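Local structure of Non-reducing end beta-L-arabinofuranosidase (Bacteroides thetaiotaomicron, 5MQO) at residues Gly306-Tyr311 and Lys321-Ile326; Val310-Gly315 and Leu396-Asp401; Glu617-Ile622 and Glu689-Met694; Ser653-Glu658 and Pro664-Glu669. The protein is a family GH127 glycoside hydrolase of a gut bacterium that takes part in plant pectin breakdown and probably acts as an aceric acidase. All blocks are in the same frame, centred on the assembly; numbering follows the deposited sequence.

Contact 1: residues Gly306-Tyr311 and Lys321-Ile326; sequences GVADVY and KNLTSI
Val307 O receives the backbone N-H of Tyr311 at 2.8 Å (O to Tyr311 N), the shortest hydrogen bond within the two segments; with Val310 N to Gly306 O at 3.0 Å and helical backbone angles throughout, it shows that Val307 and Ala308 sit on regular helix. The CA atoms of Ala308 and Leu323, the closest pair here, are 7.4 Å apart, and the chain runs in opposite senses in the two segments. What joins them is the forked end of one leucine. Leu323 holds CG beside its own backbone N (chi1 -69°), which sends both methyls across the interface. CD1 lies against the backbone of the facing helix, 3.6 Å from Ala308 CA, and stays 3.9 Å from Ala308 CB. The other branch, CD2, meets Val307 CG1 at 3.8 Å, and that valine methyl, anti to its backbone N (chi1 169°), is equally close to Leu323 CD1. One methyl of Val307 thus touches both arms of the fork. Phe287, Phe391 and Met395 also pack on Leu323. Asp309 points away from the 321-326 segment to salt bridges with Arg253 and Arg394. Between these two segments the consecutive helices 297-314 and 317-333, an antiparallel hairpin of the six-hairpin-clan catalytic domain, meet through carbon alone, which implies cohesion by burial and shape fit.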
loop_
_atom_site.group_PDB
_atom_site.type_symbol
_atom_site.label_atom_id
_atom_site.label_comp_id
_atom_site.label_asym_id
_atom_site.label_seq_id
_atom_site.Cartn_x
_atom_site.Cartn_y
_atom_site.Cartn_z
ATOM N N GLY A 306 2.270 -10.510 -8.501
ATOM C CA GLY A 306 3.183 -11.139 -9.451
ATOM C C GLY A 306 2.439 -11.741 -10.618
ATOM O O GLY A 306 2.875 -11.609 -11.757
ATOM N N VAL A 307 1.308 -12.384 -10.346
ATOM C CA VAL A 307 0.489 -12.969 -11.405
ATOM C C VAL A 307 -0.094 -11.907 -12.358
ATOM O O VAL A 307 -0.170 -12.128 -13.566
ATOM C CB VAL A 307 -0.610 -13.874 -10.801
ATOM C CG1 VAL A 307 -1.659 -14.297 -11.830
ATOM C CG2 VAL A 307 0.038 -15.118 -10.199
ATOM N N ALA A 308 -0.490 -10.761 -11.808
ATOM C CA ALA A 308 -0.992 -9.654 -12.596
ATOM C C ALA A 308 0.082 -9.145 -13.508
ATOM O O ALA A 308 -0.172 -8.832 -14.664
ATOM C CB ALA A 308 -1.477 -8.545 -11.710
ATOM N N ASP A 309 1.295 -9.090 -12.976
ATOM C CA ASP A 309 2.477 -8.776 -13.780
ATOM C C ASP A 309 2.725 -9.771 -14.929
ATOM O O ASP A 309 3.031 -9.357 -16.049
ATOM C CB ASP A 309 3.715 -8.625 -12.879
ATOM C CG ASP A 309 3.937 -7.198 -12.438
ATOM O OD1 ASP A 309 3.450 -6.283 -13.138
ATOM O OD2 ASP A 309 4.621 -6.990 -11.413
ATOM N N VAL A 310 2.553 -11.067 -14.684
ATOM C CA VAL A 310 2.637 -12.047 -15.782
ATOM C C VAL A 310 1.497 -11.835 -16.754
ATOM O O VAL A 310 1.736 -11.827 -17.971
ATOM C CB VAL A 310 2.685 -13.505 -15.296
ATOM C CG1 VAL A 310 2.517 -14.496 -16.466
ATOM C CG2 VAL A 310 4.004 -13.732 -14.552
ATOM N N TYR A 311 0.285 -11.602 -16.235
ATOM C CA TYR A 311 -0.861 -11.334 -17.113
ATOM C C TYR A 311 -0.598 -10.139 -18.035
ATOM O O TYR A 311 -0.931 -10.188 -19.212
ATOM C CB TYR A 311 -2.171 -11.139 -16.343
ATOM C CG TYR A 311 -3.250 -10.744 -17.295
ATOM C CD1 TYR A 311 -3.901 -11.700 -18.078
ATOM C CD2 TYR A 311 -3.542 -9.391 -17.513
ATOM C CE1 TYR A 311 -4.863 -11.321 -19.015
ATOM C CE2 TYR A 311 -4.494 -9.004 -18.436
ATOM C CZ TYR A 311 -5.148 -9.958 -19.174
ATOM O OH TYR A 311 -6.062 -9.501 -20.063
ATOM N N LYS A 321 -9.406 -14.313 -14.769
ATOM C CA LYS A 321 -10.569 -14.967 -14.132
ATOM C C LYS A 321 -10.288 -15.288 -12.649
ATOM O O LYS A 321 -11.146 -15.096 -11.805
ATOM C CB LYS A 321 -11.023 -16.224 -14.908
ATOM C CG LYS A 321 -12.454 -16.147 -15.449
ATOM C CD LYS A 321 -12.681 -16.805 -16.822
ATOM C CE LYS A 321 -13.964 -16.243 -17.456
ATOM N NZ LYS A 321 -14.580 -17.150 -18.466
ATOM N N ASN A 322 -9.075 -15.750 -12.360
ATOM C CA ASN A 322 -8.643 -15.993 -11.001
ATOM C C ASN A 322 -8.441 -14.693 -10.276
ATOM O O ASN A 322 -8.951 -14.523 -9.180
ATOM C CB ASN A 322 -7.363 -16.824 -10.962
ATOM C CG ASN A 322 -7.549 -18.199 -11.585
ATOM O OD1 ASN A 322 -7.051 -18.457 -12.670
ATOM N ND2 ASN A 322 -8.285 -19.080 -10.905
ATOM N N LEU A 323 -7.733 -13.757 -10.883
ATOM C CA LEU A 323 -7.351 -12.531 -10.166
ATOM C C LEU A 323 -8.556 -11.702 -9.808
ATOM O O LEU A 323 -8.577 -11.125 -8.719
ATOM C CB LEU A 323 -6.336 -11.694 -10.937
ATOM C CG LEU A 323 -4.922 -12.286 -11.071
ATOM C CD1 LEU A 323 -4.086 -11.441 -12.040
ATOM C CD2 LEU A 323 -4.225 -12.438 -9.722
ATOM N N THR A 324 -9.583 -11.674 -10.670
ATOM C CA THR A 324 -10.817 -10.901 -10.351
ATOM C C THR A 324 -11.732 -11.531 -9.290
ATOM O O THR A 324 -12.297 -10.800 -8.544
ATOM C CB THR A 324 -11.623 -10.442 -11.600
ATOM O OG1 THR A 324 -11.968 -11.552 -12.415
ATOM C CG2 THR A 324 -10.805 -9.558 -12.441
ATOM N N SER A 325 -11.860 -12.839 -9.157
ATOM C CA SER A 325 -12.625 -13.343 -7.990
ATOM C C SER A 325 -11.815 -13.299 -6.688
ATOM O O SER A 325 -12.395 -13.185 -5.617
ATOM C CB SER A 325 -13.323 -14.716 -8.200
ATOM O OG SER A 325 -12.459 -15.599 -8.851
ATOM N N ILE A 326 -10.492 -13.386 -6.784
ATOM C CA ILE A 326 -9.626 -13.253 -5.602
ATOM C C ILE A 326 -9.681 -11.790 -5.107
ATOM O O ILE A 326 -9.784 -11.540 -3.902
ATOM C CB ILE A 326 -8.163 -13.702 -5.898
ATOM C CG1 ILE A 326 -8.136 -15.177 -6.213
ATOM C CG2 ILE A 326 -7.241 -13.490 -4.697
ATOM C CD1 ILE A 326 -6.781 -15.686 -6.662
#

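Contact 2: residues Val310-Gly315 and Leu396-Asp401; sequences VYAETG and LEVTGD
Ala312 and Val398 bring their CA atoms to 6.0 Å, a close approach for two helices, here the last turns of 297-314 and 382-399 running in nearly the same sense. The two are distant in sequence but belong to one helical catalytic domain of the six-hairpin clan, consistent with an (alpha/alpha)6 barrel. Val398 supplies the bridging side chain. CG1, set anti to the backbone N (chi1 161°), comes to the rim of the Tyr311 ring, near the ring plane, 3.3 Å from Tyr311 CE2 and 3.5 Å from Tyr311 CD2. This is an edge contact, not a CH-pi approach over the face. Whereas CG1 meets only the ring here, CG2 sits between Ala312 CB at 4.0 Å and Tyr311 CD2 at 4.1 Å. The small alanine side chain and the flat ring edge thus make the two surfaces on which the valine rests, and the interface is apolar throughout.

Both helices stop just beyond the contact in the same way, at a glycine with positive phi: Gly315 (phi 61°) and Gly400 (phi 75°). At the second stop Leu396 O takes two backbone N-H groups, from Gly400 N at 2.7 Å and from Thr399 N at 3.2 Å. Asp401 then serves as N-cap of helix 402-416, its OD1 accepting from Lys403 N. Around the pair, Met28 of the N-terminal region packs on both Ala312 and Val398, helices 243-255 and 258-270 flank the 310-315 side, and helix 402-416 lies against Leu396 and Thr399.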
loop_
_atom_site.group_PDB
_atom_site.type_symbol
_atom_site.label_atom_id
_atom_site.label_comp_id
_atom_site.label_asym_id
_atom_site.label_seq_id
_atom_site.Cartn_x
_atom_site.Cartn_y
_atom_site.Cartn_z
ATOM N N VAL A 310 2.553 -11.067 -14.684
ATOM C CA VAL A 310 2.637 -12.047 -15.782
ATOM C C VAL A 310 1.497 -11.835 -16.754
ATOM O O VAL A 310 1.736 -11.827 -17.971
ATOM C CB VAL A 310 2.685 -13.505 -15.296
ATOM C CG1 VAL A 310 2.517 -14.496 -16.466
ATOM C CG2 VAL A 310 4.004 -13.732 -14.552
ATOM N N TYR A 311 0.285 -11.602 -16.235
ATOM C CA TYR A 311 -0.861 -11.334 -17.113
ATOM C C TYR A 311 -0.598 -10.139 -18.035
ATOM O O TYR A 311 -0.931 -10.188 -19.212
ATOM C CB TYR A 311 -2.171 -11.139 -16.343
ATOM C CG TYR A 311 -3.250 -10.744 -17.295
ATOM C CD1 TYR A 311 -3.901 -11.700 -18.078
ATOM C CD2 TYR A 311 -3.542 -9.391 -17.513
ATOM C CE1 TYR A 311 -4.863 -11.321 -19.015
ATOM C CE2 TYR A 311 -4.494 -9.004 -18.436
ATOM C CZ TYR A 311 -5.148 -9.958 -19.174
ATOM O OH TYR A 311 -6.062 -9.501 -20.063
ATOM N N ALA A 312 0.017 -9.083 -17.503
ATOM C CA ALA A 312 0.346 -7.895 -18.304
ATOM C C ALA A 312 1.115 -8.226 -19.579
ATOM O O ALA A 312 0.971 -7.531 -20.578
ATOM C CB ALA A 312 1.158 -6.909 -17.484
ATOM N N GLU A 313 1.940 -9.272 -19.496
ATOM C CA GLU A 313 2.799 -9.707 -20.580
ATOM C C GLU A 313 2.169 -10.792 -21.429
ATOM O O GLU A 313 2.333 -10.744 -22.634
ATOM C CB GLU A 313 4.167 -10.198 -20.034
ATOM C CG GLU A 313 4.842 -9.257 -19.028
ATOM C CD GLU A 313 5.027 -7.827 -19.542
ATOM O OE1 GLU A 313 5.199 -7.634 -20.789
ATOM O OE2 GLU A 313 5.026 -6.886 -18.693
ATOM N N THR A 314 1.472 -11.762 -20.825
ATOM C CA THR A 314 0.948 -12.960 -21.569
ATOM C C THR A 314 -0.501 -12.902 -22.108
ATOM O O THR A 314 -0.864 -13.674 -23.009
ATOM C CB THR A 314 1.059 -14.270 -20.725
ATOM O OG1 THR A 314 0.108 -14.263 -19.642
ATOM C CG2 THR A 314 2.490 -14.470 -20.182
ATOM N N GLY A 315 -1.336 -12.042 -21.513
ATOM C CA GLY A 315 -2.746 -11.911 -21.879
ATOM C C GLY A 315 -3.579 -13.154 -21.694
ATOM O O GLY A 315 -4.628 -13.266 -22.305
ATOM N N LEU A 396 -4.867 -1.948 -11.635
ATOM C CA LEU A 396 -5.109 -0.668 -12.286
ATOM C C LEU A 396 -4.452 -0.610 -13.675
ATOM O O LEU A 396 -5.145 -0.320 -14.664
ATOM C CB LEU A 396 -4.613 0.502 -11.436
ATOM C CG LEU A 396 -4.831 1.921 -11.996
ATOM C CD1 LEU A 396 -6.320 2.266 -12.097
ATOM C CD2 LEU A 396 -4.110 2.920 -11.105
ATOM N N GLU A 397 -3.148 -0.896 -13.753
ATOM C CA GLU A 397 -2.394 -0.723 -15.026
ATOM C C GLU A 397 -2.892 -1.697 -16.139
ATOM O O GLU A 397 -3.015 -1.329 -17.285
ATOM C CB GLU A 397 -0.861 -0.808 -14.797
ATOM C CG GLU A 397 -0.325 0.227 -13.788
ATOM C CD GLU A 397 1.067 0.802 -14.086
ATOM O OE1 GLU A 397 2.070 0.070 -14.352
ATOM O OE2 GLU A 397 1.165 2.044 -14.030
ATOM N N VAL A 398 -3.226 -2.916 -15.757
ATOM C CA VAL A 398 -3.806 -3.909 -16.657
ATOM C C VAL A 398 -5.248 -3.655 -17.127
ATOM O O VAL A 398 -5.648 -4.219 -18.141
ATOM C CB VAL A 398 -3.767 -5.279 -15.943
ATOM C CG1 VAL A 398 -4.721 -6.282 -16.549
ATOM C CG2 VAL A 398 -2.350 -5.826 -15.935
ATOM N N THR A 399 -6.036 -2.882 -16.374
ATOM C CA THR A 399 -7.482 -2.693 -16.660
ATOM C C THR A 399 -7.972 -1.262 -16.903
ATOM O O THR A 399 -9.008 -1.069 -17.532
ATOM C CB THR A 399 -8.373 -3.259 -15.528
ATOM O OG1 THR A 399 -8.146 -2.549 -14.307
ATOM C CG2 THR A 399 -8.101 -4.707 -15.321
ATOM N N GLY A 400 -7.283 -0.264 -16.364
ATOM C CA GLY A 400 -7.724 1.103 -16.505
ATOM C C GLY A 400 -8.905 1.455 -15.637
ATOM O O GLY A 400 -9.452 2.533 -15.786
ATOM N N ASP A 401 -9.272 0.576 -14.699
ATOM C CA ASP A 401 -10.462 0.744 -13.874
ATOM C C ASP A 401 -10.099 1.491 -12.595
ATOM O O ASP A 401 -9.276 1.037 -11.800
ATOM C CB ASP A 401 -11.027 -0.631 -13.544
ATOM C CG ASP A 401 -12.466 -0.592 -13.014
ATOM O OD1 ASP A 401 -12.823 0.290 -12.183
ATOM O OD2 ASP A 401 -13.228 -1.501 -13.428
#

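Contact 3: residues Glu617-Ile622 and Glu689-Met694; sequences EKIDNI and EMTVWM
Ile619 plugs a short 3-10 turn, residues 619-621, against the start of strand 690-697 in the beta-rich C-terminal domain of this GH127 enzyme. The turn leads directly into strand 622-625, which pairs in parallel with that same strand. Packing is dense around the isoleucine. Ile619 carries CG1 anti to its backbone N (chi1 -169°), and the extended branch puts CD1 3.8 Å from Thr691 CG2 and 4.0 Å from Met690 CA, one methyl meeting a side-chain methyl and the strand backbone together. Leu608 of strand 604-609 backs the same isoleucine, and also touches Ile622 and Met694, so the buried side is continuous with the apolar layer over the sheet.

The contact with Glu689 is equally close but polar. Ile619 CG2 lies 3.8 Å from Glu689 OE2 and 4.0 Å from Glu689 CD, a methyl beside the end of an extended glutamate. That oxygen is held by a hydrogen bond from Ala437 N. The loose side is at the exposed Asp620 and Lys618: Asp620 OD1 is 4.9 Å from Glu689 OE2, like charges that may weakly oppose each other, and Lys618 NZ is 7.0 Å from Glu689 OE1, too distant for a salt bridge. Thr691 uses both branches: CG2 packs on Ile619 CD1, whereas OG1 accepts from Arg434 NE and donates to Trp693 O at 2.6 Å, the hydroxyl oxygen lying 23° from the plane of that carbonyl.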
loop_
_atom_site.group_PDB
_atom_site.type_symbol
_atom_site.label_atom_id
_atom_site.label_comp_id
_atom_site.label_asym_id
_atom_site.label_seq_id
_atom_site.Cartn_x
_atom_site.Cartn_y
_atom_site.Cartn_z
ATOM N N GLU A 617 -12.655 9.609 30.750
ATOM C CA GLU A 617 -13.784 8.712 30.732
ATOM C C GLU A 617 -13.340 7.544 29.814
ATOM O O GLU A 617 -12.544 7.740 28.893
ATOM C CB GLU A 617 -15.033 9.467 30.251
ATOM C CG GLU A 617 -16.324 9.140 30.982
ATOM C CD GLU A 617 -16.436 9.731 32.388
ATOM O OE1 GLU A 617 -16.320 10.973 32.568
ATOM O OE2 GLU A 617 -16.673 8.947 33.331
ATOM N N LYS A 618 -13.792 6.329 30.113
ATOM C CA LYS A 618 -13.244 5.127 29.496
ATOM C C LYS A 618 -13.766 4.898 28.086
ATOM O O LYS A 618 -14.960 4.948 27.833
ATOM C CB LYS A 618 -13.519 3.887 30.353
ATOM C CG LYS A 618 -12.571 3.749 31.536
ATOM C CD LYS A 618 -12.351 2.288 31.921
ATOM C CE LYS A 618 -13.440 1.794 32.867
ATOM N NZ LYS A 618 -13.170 0.370 33.215
ATOM N N ILE A 619 -12.841 4.623 27.179
ATOM C CA ILE A 619 -13.123 4.497 25.751
ATOM C C ILE A 619 -14.226 3.501 25.408
ATOM O O ILE A 619 -14.969 3.720 24.450
ATOM C CB ILE A 619 -11.828 4.117 24.995
ATOM C CG1 ILE A 619 -11.996 4.237 23.476
ATOM C CG2 ILE A 619 -11.353 2.720 25.394
ATOM C CD1 ILE A 619 -10.679 4.201 22.745
ATOM N N ASP A 620 -14.339 2.414 26.167
ATOM C CA ASP A 620 -15.376 1.404 25.896
ATOM C C ASP A 620 -16.792 1.976 26.007
ATOM O O ASP A 620 -17.668 1.562 25.260
ATOM C CB ASP A 620 -15.245 0.179 26.809
ATOM C CG ASP A 620 -14.019 -0.675 26.517
ATOM O OD1 ASP A 620 -13.433 -0.634 25.414
ATOM O OD2 ASP A 620 -13.654 -1.430 27.425
ATOM N N ASN A 621 -16.988 2.950 26.900
ATOM C CA ASN A 621 -18.282 3.601 27.123
ATOM C C ASN A 621 -18.703 4.678 26.100
ATOM O O ASN A 621 -19.800 5.255 26.236
ATOM C CB ASN A 621 -18.279 4.263 28.511
ATOM C CG ASN A 621 -18.036 3.279 29.637
ATOM O OD1 ASN A 621 -17.389 3.604 30.619
ATOM N ND2 ASN A 621 -18.533 2.070 29.486
ATOM N N ILE A 622 -17.873 4.965 25.100
ATOM C CA ILE A 622 -18.185 6.001 24.118
ATOM C C ILE A 622 -19.131 5.468 23.037
ATOM O O ILE A 622 -18.790 4.494 22.381
ATOM C CB ILE A 622 -16.904 6.504 23.437
ATOM C CG1 ILE A 622 -15.902 7.071 24.464
ATOM C CG2 ILE A 622 -17.229 7.538 22.374
ATOM C CD1 ILE A 622 -16.429 8.229 25.291
ATOM N N GLU A 689 -5.173 3.610 25.031
ATOM C CA GLU A 689 -6.150 2.762 24.372
ATOM C C GLU A 689 -6.542 3.341 23.008
ATOM O O GLU A 689 -6.301 4.499 22.737
ATOM C CB GLU A 689 -7.346 2.533 25.311
ATOM C CG GLU A 689 -6.991 1.681 26.532
ATOM C CD GLU A 689 -8.196 1.308 27.399
ATOM O OE1 GLU A 689 -8.417 2.013 28.391
ATOM O OE2 GLU A 689 -8.901 0.303 27.106
ATOM N N MET A 690 -7.080 2.503 22.126
ATOM C CA MET A 690 -7.446 2.927 20.761
ATOM C C MET A 690 -8.515 2.012 20.177
ATOM O O MET A 690 -8.536 0.826 20.489
ATOM C CB MET A 690 -6.219 2.929 19.836
ATOM C CG MET A 690 -6.485 3.366 18.386
ATOM S SD MET A 690 -7.113 2.086 17.263
ATOM C CE MET A 690 -5.674 1.132 16.850
ATOM N N THR A 691 -9.390 2.561 19.327
ATOM C CA THR A 691 -10.331 1.723 18.573
ATOM C C THR A 691 -10.710 2.463 17.300
ATOM O O THR A 691 -10.855 3.683 17.351
ATOM C CB THR A 691 -11.598 1.351 19.399
ATOM O OG1 THR A 691 -12.465 0.502 18.631
ATOM C CG2 THR A 691 -12.392 2.586 19.816
ATOM N N VAL A 692 -10.855 1.745 16.178
ATOM C CA VAL A 692 -11.420 2.332 14.967
ATOM C C VAL A 692 -12.945 2.212 15.033
ATOM O O VAL A 692 -13.658 3.196 14.913
ATOM C CB VAL A 692 -10.856 1.692 13.668
ATOM C CG1 VAL A 692 -11.499 2.275 12.400
ATOM C CG2 VAL A 692 -9.342 1.828 13.618
ATOM N N TRP A 693 -13.456 1.009 15.229
ATOM C CA TRP A 693 -14.909 0.806 15.230
ATOM C C TRP A 693 -15.448 1.119 16.620
ATOM O O TRP A 693 -14.819 0.739 17.608
ATOM C CB TRP A 693 -15.274 -0.626 14.791
ATOM C CG TRP A 693 -15.040 -0.826 13.376
ATOM C CD1 TRP A 693 -13.867 -1.122 12.801
ATOM C CD2 TRP A 693 -15.989 -0.693 12.320
ATOM N NE1 TRP A 693 -14.012 -1.212 11.444
ATOM C CE2 TRP A 693 -15.310 -0.956 11.120
ATOM C CE3 TRP A 693 -17.361 -0.417 12.275
ATOM C CZ2 TRP A 693 -15.945 -0.927 9.870
ATOM C CZ3 TRP A 693 -18.004 -0.370 11.036
ATOM C CH2 TRP A 693 -17.294 -0.624 9.849
ATOM N N MET A 694 -16.582 1.837 16.669
ATOM C CA MET A 694 -17.217 2.266 17.919
ATOM C C MET A 694 -18.706 1.922 17.907
ATOM O O MET A 694 -19.333 1.872 16.841
ATOM C CB MET A 694 -17.069 3.779 18.132
ATOM C CG MET A 694 -15.657 4.257 18.409
ATOM S SD MET A 694 -15.406 6.052 18.211
ATOM C CE MET A 694 -15.525 6.223 16.425
#

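Contact 4: residues Ser653-Glu658 and Pro664-Glu669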
loop_
_atom_site.group_PDB
_atom_site.type_symbol
_atom_site.label_atom_id
_atom_site.label_comp_id
_atom_site.label_asym_id
_atom_site.label_seq_id
_atom_site.Cartn_x
_atom_site.Cartn_y
_atom_site.Cartn_z
ATOM N N SER A 653 -23.141 4.758 31.158
ATOM C CA SER A 653 -22.853 4.673 32.600
ATOM C C SER A 653 -21.817 3.577 32.796
ATOM O O SER A 653 -21.841 2.611 32.046
ATOM C CB SER A 653 -24.111 4.323 33.394
ATOM O OG SER A 653 -25.131 5.300 33.200
ATOM N N SER A 654 -20.905 3.718 33.762
ATOM C CA SER A 654 -19.812 2.734 33.917
ATOM C C SER A 654 -19.873 1.895 35.198
ATOM O O SER A 654 -19.360 2.305 36.233
ATOM C CB SER A 654 -18.428 3.405 33.769
ATOM O OG SER A 654 -18.023 4.113 34.921
ATOM N N GLU A 655 -20.509 0.724 35.105
ATOM C CA GLU A 655 -20.392 -0.345 36.115
ATOM C C GLU A 655 -19.109 -1.125 35.839
ATOM O O GLU A 655 -18.724 -1.266 34.681
ATOM C CB GLU A 655 -21.588 -1.307 36.041
ATOM C CG GLU A 655 -22.976 -0.662 36.189
ATOM C CD GLU A 655 -24.078 -1.675 36.542
ATOM O OE1 GLU A 655 -24.251 -2.701 35.823
ATOM O OE2 GLU A 655 -24.776 -1.433 37.556
ATOM N N SER A 656 -18.442 -1.623 36.874
ATOM C CA SER A 656 -17.203 -2.369 36.659
ATOM C C SER A 656 -17.474 -3.724 35.986
ATOM O O SER A 656 -18.317 -4.504 36.453
ATOM C CB SER A 656 -16.432 -2.615 37.963
ATOM O OG SER A 656 -15.177 -3.251 37.701
ATOM N N TRP A 657 -16.720 -3.982 34.912
ATOM C CA TRP A 657 -16.729 -5.271 34.217
ATOM C C TRP A 657 -15.856 -6.402 34.851
ATOM O O TRP A 657 -15.809 -7.496 34.330
ATOM C CB TRP A 657 -16.351 -5.058 32.737
ATOM C CG TRP A 657 -17.495 -4.558 31.893
ATOM C CD1 TRP A 657 -17.660 -3.304 31.378
ATOM C CD2 TRP A 657 -18.631 -5.306 31.490
ATOM N NE1 TRP A 657 -18.830 -3.237 30.663
ATOM C CE2 TRP A 657 -19.442 -4.451 30.714
ATOM C CE3 TRP A 657 -19.026 -6.625 31.684
ATOM C CZ2 TRP A 657 -20.619 -4.855 30.148
ATOM C CZ3 TRP A 657 -20.209 -7.042 31.110
ATOM C CH2 TRP A 657 -20.997 -6.148 30.342
ATOM N N GLU A 658 -15.190 -6.139 35.971
ATOM C CA GLU A 658 -14.462 -7.183 36.690
ATOM C C GLU A 658 -15.313 -8.430 37.033
ATOM O O GLU A 658 -16.298 -8.334 37.755
ATOM C CB GLU A 658 -13.853 -6.591 37.962
ATOM C CG GLU A 658 -12.595 -5.766 37.701
ATOM C CD GLU A 658 -11.382 -6.647 37.401
ATOM O OE1 GLU A 658 -11.048 -7.472 38.292
ATOM O OE2 GLU A 658 -10.781 -6.529 36.287
ATOM N N PRO A 664 -27.529 -6.801 32.775
ATOM C CA PRO A 664 -28.537 -5.870 32.321
ATOM C C PRO A 664 -27.972 -4.591 31.715
ATOM O O PRO A 664 -27.083 -3.939 32.313
ATOM C CB PRO A 664 -29.283 -5.538 33.598
ATOM C CG PRO A 664 -29.238 -6.805 34.352
ATOM C CD PRO A 664 -27.927 -7.468 34.022
ATOM N N VAL A 665 -28.523 -4.248 30.548
ATOM C CA VAL A 665 -28.124 -3.097 29.766
ATOM C C VAL A 665 -28.249 -1.899 30.670
ATOM O O VAL A 665 -29.262 -1.742 31.308
ATOM C CB VAL A 665 -29.065 -2.876 28.561
ATOM C CG1 VAL A 665 -28.762 -1.564 27.848
ATOM C CG2 VAL A 665 -28.932 -4.005 27.563
ATOM N N VAL A 666 -27.209 -1.079 30.726
ATOM C CA VAL A 666 -27.203 0.127 31.557
ATOM C C VAL A 666 -27.747 1.324 30.794
ATOM O O VAL A 666 -27.847 1.312 29.567
ATOM C CB VAL A 666 -25.781 0.460 32.113
ATOM C CG1 VAL A 666 -25.281 -0.677 33.002
ATOM C CG2 VAL A 666 -24.744 0.774 31.014
ATOM N N GLN A 667 -28.080 2.369 31.548
ATOM C CA GLN A 667 -28.520 3.646 30.968
ATOM C C GLN A 667 -27.383 4.296 30.194
ATOM O O GLN A 667 -26.198 3.941 30.375
ATOM C CB GLN A 667 -29.025 4.611 32.061
ATOM C CG GLN A 667 -30.413 4.284 32.616
ATOM C CD GLN A 667 -31.542 4.613 31.628
ATOM O OE1 GLN A 667 -31.961 5.780 31.488
ATOM N NE2 GLN A 667 -32.040 3.581 30.936
ATOM N N ALA A 668 -27.740 5.245 29.335
ATOM C CA ALA A 668 -26.730 5.993 28.586
ATOM C C ALA A 668 -27.208 7.425 28.358
ATOM O O ALA A 668 -27.254 7.921 27.229
ATOM C CB ALA A 668 -26.400 5.276 27.276
ATOM N N GLU A 669 -27.551 8.089 29.452
ATOM C CA GLU A 669 -28.184 9.404 29.388
ATOM C C GLU A 669 -27.208 10.560 29.224
ATOM O O GLU A 669 -27.631 11.631 28.839
ATOM C CB GLU A 669 -29.030 9.648 30.637
ATOM C CG GLU A 669 -30.192 8.666 30.817
ATOM C CD GLU A 669 -30.634 8.496 32.278
ATOM O OE1 GLU A 669 -29.763 8.308 33.172
ATOM O OE2 GLU A 669 -31.866 8.518 32.524
#
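Ser653 turns its hydroxyl beside its own backbone N (chi1 -59°), and Val666 splits its methyls (chi1 -62°) between two partners on the facing arm; these rotations bring the groups of the contact together. The serine N and OG converge on a single acceptor, Gln667 O. The backbone bond is almost straight, with Ser653 N 3.3 Å from Gln667 O and an N-H...O angle of 169°, although it is long. The bond from Ser653 OG to Gln667 O, also 3.3 Å, is weak, so the carbonyl is gripped twice, neither time firmly.

On the preceding residue, Val666, CG2 sits between the backbone N and carbonyl carbon and reaches Ser653 O at 3.6 Å. CG1 takes the other direction and lies 3.6 Å from Glu655 OE1 and 3.9 Å from Glu655 CG. The valine and the extended glutamate run past one another in opposite senses, so the methyl lies alongside the chain and its carboxylate. Glu655 also has a long, weak ion pair with Arg663, whose cation-pi partner is Trp657. These touching groups are all exposed or partly so. The segments are the two arms of the long connection between antiparallel strands 640-651 and 670-678, a beta-hairpin topology, joined here by one backbone bond past the ends of the strands.

How the contacts relate
Contacts 1 and 2 are buried in the helical catalytic domain and share helix 297-314: Tyr311 belongs to both, the centres lie 9 Å apart, and Ala308 O touches Val398 CG2. Both rely on apolar carbon; contact 1 is aliphatic and joins consecutive helices, whereas contact 2 adds a tyrosine ring edge and joins helices distant in sequence. Contacts 3 and 4 belong to the C-terminal domain, with Asn621 lying against Ser654; contact 4 is nested in the loop that contact 3 closes. Contact 3 is buried, apolar packing edged by charge. Contact 4 is at the surface, its centre about 40 Å from the chain's centre, with one backbone hydrogen bond, a weak serine bond and exposed valine-glutamate packing.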